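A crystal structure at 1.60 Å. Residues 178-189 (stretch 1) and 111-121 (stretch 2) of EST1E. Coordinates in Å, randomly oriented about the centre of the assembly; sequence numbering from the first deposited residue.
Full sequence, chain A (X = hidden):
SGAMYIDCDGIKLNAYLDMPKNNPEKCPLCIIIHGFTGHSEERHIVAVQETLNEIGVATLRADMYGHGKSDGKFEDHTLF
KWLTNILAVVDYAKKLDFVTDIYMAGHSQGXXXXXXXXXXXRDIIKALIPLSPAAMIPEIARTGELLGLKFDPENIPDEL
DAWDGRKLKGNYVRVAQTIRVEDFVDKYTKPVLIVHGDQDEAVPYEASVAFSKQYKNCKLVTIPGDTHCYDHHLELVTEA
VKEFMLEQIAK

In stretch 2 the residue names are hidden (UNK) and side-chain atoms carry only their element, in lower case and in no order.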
# COMPACT_ATOMS: atom_id res chain seq x y z
N THR A 178 -2.34 3.05 -8.16
CA THR A 178 -2.53 1.58 -8.10
C THR A 178 -3.89 1.20 -7.54
O THR A 178 -4.32 0.05 -7.60
CB THR A 178 -1.48 0.93 -7.31
OG1 THR A 178 -1.69 1.13 -5.89
CG2 THR A 178 -0.07 1.31 -7.79
N ILE A 179 -4.54 2.12 -6.90
CA ILE A 179 -5.71 1.81 -6.06
C ILE A 179 -6.97 1.81 -6.87
O ILE A 179 -7.37 2.81 -7.46
CB ILE A 179 -5.82 2.78 -4.89
CG1 ILE A 179 -4.65 2.61 -3.96
CG2 ILE A 179 -7.09 2.55 -4.02
CD1 ILE A 179 -4.46 3.64 -2.94
N ARG A 180 -7.66 0.66 -6.85
CA ARG A 180 -8.98 0.54 -7.52
C ARG A 180 -10.12 0.71 -6.51
O ARG A 180 -10.55 -0.24 -5.91
CB ARG A 180 -9.06 -0.83 -8.17
CG ARG A 180 -7.83 -1.19 -9.01
CD ARG A 180 -7.40 -0.17 -10.00
NE ARG A 180 -8.49 0.22 -10.88
CZ ARG A 180 -8.33 0.72 -12.09
NH1 ARG A 180 -7.12 0.83 -12.64
NH2 ARG A 180 -9.41 1.06 -12.77
N VAL A 181 -10.52 1.96 -6.29
CA VAL A 181 -11.52 2.28 -5.25
C VAL A 181 -12.76 1.43 -5.33
O VAL A 181 -13.30 0.97 -4.35
CB VAL A 181 -11.85 3.81 -5.23
CG1 VAL A 181 -12.85 4.14 -4.17
CG2 VAL A 181 -10.57 4.60 -4.98
N GLU A 182 -13.20 1.24 -6.57
CA GLU A 182 -14.44 0.50 -6.80
C GLU A 182 -14.44 -0.90 -6.22
O GLU A 182 -15.51 -1.41 -5.79
CB GLU A 182 -14.71 0.47 -8.31
CG GLU A 182 -15.12 1.76 -8.96
CD GLU A 182 -13.97 2.78 -9.21
OE1 GLU A 182 -12.74 2.42 -9.10
OE2 GLU A 182 -14.32 3.96 -9.55
N ASP A 183 -13.27 -1.54 -6.17
CA ASP A 183 -13.12 -2.89 -5.57
C ASP A 183 -13.47 -2.83 -4.08
O ASP A 183 -14.13 -3.72 -3.52
CB ASP A 183 -11.72 -3.43 -5.72
CG ASP A 183 -11.39 -3.86 -7.10
OD1 ASP A 183 -12.25 -3.78 -8.00
OD2 ASP A 183 -10.21 -4.23 -7.27
N PHE A 184 -12.95 -1.80 -3.43
CA PHE A 184 -13.18 -1.62 -1.99
C PHE A 184 -14.65 -1.24 -1.67
O PHE A 184 -15.17 -1.62 -0.63
CB PHE A 184 -12.25 -0.52 -1.37
CG PHE A 184 -10.77 -0.79 -1.50
CD1 PHE A 184 -10.07 -1.19 -0.41
CD2 PHE A 184 -10.11 -0.72 -2.71
CE1 PHE A 184 -8.69 -1.41 -0.46
CE2 PHE A 184 -8.73 -0.91 -2.79
CZ PHE A 184 -8.03 -1.27 -1.66
N VAL A 185 -15.25 -0.45 -2.53
CA VAL A 185 -16.68 -0.13 -2.39
C VAL A 185 -17.50 -1.42 -2.47
O VAL A 185 -18.38 -1.69 -1.64
CB VAL A 185 -17.14 0.88 -3.43
CG1 VAL A 185 -18.64 1.04 -3.44
CG2 VAL A 185 -16.45 2.23 -3.20
N ASP A 186 -17.19 -2.23 -3.47
CA ASP A 186 -17.91 -3.48 -3.61
C ASP A 186 -17.79 -4.42 -2.43
O ASP A 186 -18.70 -5.24 -2.16
CB ASP A 186 -17.40 -4.21 -4.87
CG ASP A 186 -18.04 -3.72 -6.14
OD1 ASP A 186 -19.04 -2.93 -6.12
OD2 ASP A 186 -17.52 -4.15 -7.19
N LYS A 187 -16.66 -4.40 -1.74
CA LYS A 187 -16.43 -5.31 -0.66
C LYS A 187 -17.10 -4.93 0.64
O LYS A 187 -17.36 -5.84 1.46
CB LYS A 187 -14.96 -5.54 -0.45
CG LYS A 187 -14.32 -6.33 -1.58
CD LYS A 187 -14.98 -7.69 -1.79
CE LYS A 187 -14.85 -8.58 -0.59
NZ LYS A 187 -15.26 -10.00 -0.88
N TYR A 188 -17.42 -3.64 0.83
CA TYR A 188 -17.96 -3.23 2.13
C TYR A 188 -19.46 -3.05 1.98
O TYR A 188 -19.92 -2.05 1.45
CB TYR A 188 -17.29 -1.93 2.62
CG TYR A 188 -17.72 -1.62 4.06
CD1 TYR A 188 -17.07 -2.24 5.13
CD2 TYR A 188 -18.78 -0.73 4.32
CE1 TYR A 188 -17.45 -1.96 6.46
CE2 TYR A 188 -19.16 -0.49 5.62
CZ TYR A 188 -18.50 -1.11 6.66
OH TYR A 188 -18.88 -0.92 7.98
N THR A 189 -20.16 -4.08 2.43
CA THR A 189 -21.63 -4.15 2.30
C THR A 189 -22.40 -3.79 3.52
O THR A 189 -23.66 -3.87 3.49
CB THR A 189 -22.03 -5.56 1.90
OG1 THR A 189 -21.62 -6.46 2.90
CG2 THR A 189 -21.34 -5.88 0.54
N UNK A 111 -11.64 10.31 4.23
CA UNK A 111 -12.90 9.67 3.85
C UNK A 111 -12.60 8.58 2.85
O UNK A 111 -13.07 7.43 3.02
N UNK A 112 -11.78 8.90 1.84
CA UNK A 112 -11.24 7.86 0.97
C UNK A 112 -10.54 6.74 1.77
O UNK A 112 -10.81 5.55 1.63
c UNK A 112 -10.36 6.42 -1.71
c UNK A 112 -8.42 8.13 -1.71
c UNK A 112 -9.50 7.38 -0.90
c UNK A 112 -10.29 8.43 -0.04
N UNK A 113 -9.65 7.16 2.69
CA UNK A 113 -8.86 6.21 3.45
C UNK A 113 -9.72 5.22 4.25
O UNK A 113 -9.43 3.99 4.32
o UNK A 113 -6.90 7.66 3.58
c UNK A 113 -7.89 6.99 4.34
N UNK A 114 -10.77 5.73 4.93
CA UNK A 114 -11.69 4.85 5.58
C UNK A 114 -12.57 3.95 4.68
O UNK A 114 -12.85 2.79 5.00
c UNK A 114 -11.50 6.07 7.86
c UNK A 114 -12.46 5.54 6.75
c UNK A 114 -13.42 6.58 6.29
N UNK A 115 -12.93 4.49 3.51
CA UNK A 115 -13.54 3.59 2.53
C UNK A 115 -12.65 2.35 2.26
O UNK A 115 -13.12 1.24 2.18
c UNK A 115 -14.96 5.41 1.42
s UNK A 115 -15.15 6.52 0.01
c UNK A 115 -15.65 5.41 -1.31
c UNK A 115 -13.86 4.32 1.24
N UNK A 116 -11.38 2.60 2.05
CA UNK A 116 -10.45 1.55 1.75
C UNK A 116 -10.21 0.65 2.94
O UNK A 116 -10.31 -0.56 2.87
c UNK A 116 -9.11 3.15 0.10
c UNK A 116 -9.78 2.44 -1.12
c UNK A 116 -7.69 3.71 -0.30
c UNK A 116 -9.11 2.13 1.25
N UNK A 117 -9.91 1.24 4.11
CA UNK A 117 -9.58 0.50 5.30
C UNK A 117 -10.83 -0.30 5.80
O UNK A 117 -10.70 -1.40 6.28
c UNK A 117 -9.07 1.44 6.43
N UNK A 118 -12.01 0.28 5.74
CA UNK A 118 -13.26 -0.44 6.13
C UNK A 118 -13.45 -1.75 5.35
O UNK A 118 -13.78 -2.82 5.86
c UNK A 118 -14.44 0.41 6.03
N UNK A 119 -13.15 -1.66 4.07
CA UNK A 119 -13.25 -2.87 3.28
C UNK A 119 -12.23 -3.91 3.72
O UNK A 119 -12.54 -5.09 3.79
c UNK A 119 -13.17 -2.50 1.82
N UNK A 120 -11.00 -3.50 3.98
CA UNK A 120 -9.97 -4.41 4.39
C UNK A 120 -10.25 -4.98 5.75
O UNK A 120 -9.77 -6.05 6.11
c UNK A 120 -8.23 -3.13 3.04
s UNK A 120 -6.80 -1.96 3.15
c UNK A 120 -5.76 -3.18 3.37
c UNK A 120 -8.63 -3.67 4.41
N UNK A 121 -11.05 -4.24 6.54
CA UNK A 121 -11.45 -4.57 7.91
C UNK A 121 -12.97 -4.87 8.01
O UNK A 121 -13.62 -4.55 9.00
o UNK A 121 -9.30 -5.13 10.20
o UNK A 121 -7.71 -3.59 10.20
c UNK A 121 -8.85 -4.01 9.85
c UNK A 121 -9.67 -3.11 8.94
c UNK A 121 -11.11 -3.42 8.89
O HOH W 1 -15.56 0.67 1.13

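Position 111 has no side-chain atom, and nothing of stretch 1 comes near it: Gly111. Position 112 carries four carbons forked at the second; one terminal carbon lies 3.7 Å from Val181 CG2. The fork at the second carbon rather than the first identifies Leu112, and the close atom is its CD1.

Position 113 has one carbon followed by one oxygen, out of reach of stretch 1, hence Ser113. At position 114 one carbon bears two others, the beta-branch of Val114, also out of reach.

Position 115 is an unbranched chain of two carbons, a sulfur and a last carbon, and this terminal carbon lies 3.8 Å from Val185 CG2 and 4.2 Å from Val181 CG1. The pattern defines Met115, the terminal atom being CE. Its CB points sideways, but chi angles m, t, p bring the end nearer.

Position 116 again shows four carbons forked at the second. One branch end sits 3.5 Å from the centroid of the Phe184 ring and 17° off its normal, over the face; both ends are within about 4.0 Å of Ile179 CG2. This is Leu116, with CD2 over the ring and CD1 nearer Ile179 CG2 by a negligible margin.

Position 117 has a single carbon, pointing away from stretch 1 and touching nothing there: Ala117. Position 118 also has one carbon, but pointing toward stretch 1, with CB over one face of the Tyr188 ring, 4.1 Å from its centroid and 25° off the normal. It is Ala118, making a CH-pi contact. At position 119 a lone carbon lies 3.3 Å from Phe184 O and 3.9 Å from Phe184 CB, giving Ala119. Its CA is 4.9 Å from Tyr188 CA, a close backbone approach.

Position 120 repeats the two-carbon, sulfur, carbon pattern; its second carbon is 3.9 Å from Phe184 CE1 and its sulfur is 5.5 Å from the Phe184 ring centroid, 85° off the normal, at the edge. It is Met120. Position 121 has three carbons, the third carrying two oxygens, with its end leading away: Glu121, the first residue to leave helical phi/psi.

The helices 181-187 and 111-120 cross at 53°, their axes approaching to 8.3 Å, and 512 Å² is buried in total. No direct hydrogen bond joins the stretches, so apolar packing dominates: Phe184 receives Leu116 over one face and has Ala119 and Met120 at its edge, while Val181 and Val185 meet Met115. The polar link is water 1, which donates to Met115 O at 2.7 Å and to Phe184 O at 2.9 Å, bridging two carbonyls.

Stretch 2 (111-121) GLSVMLAAAME
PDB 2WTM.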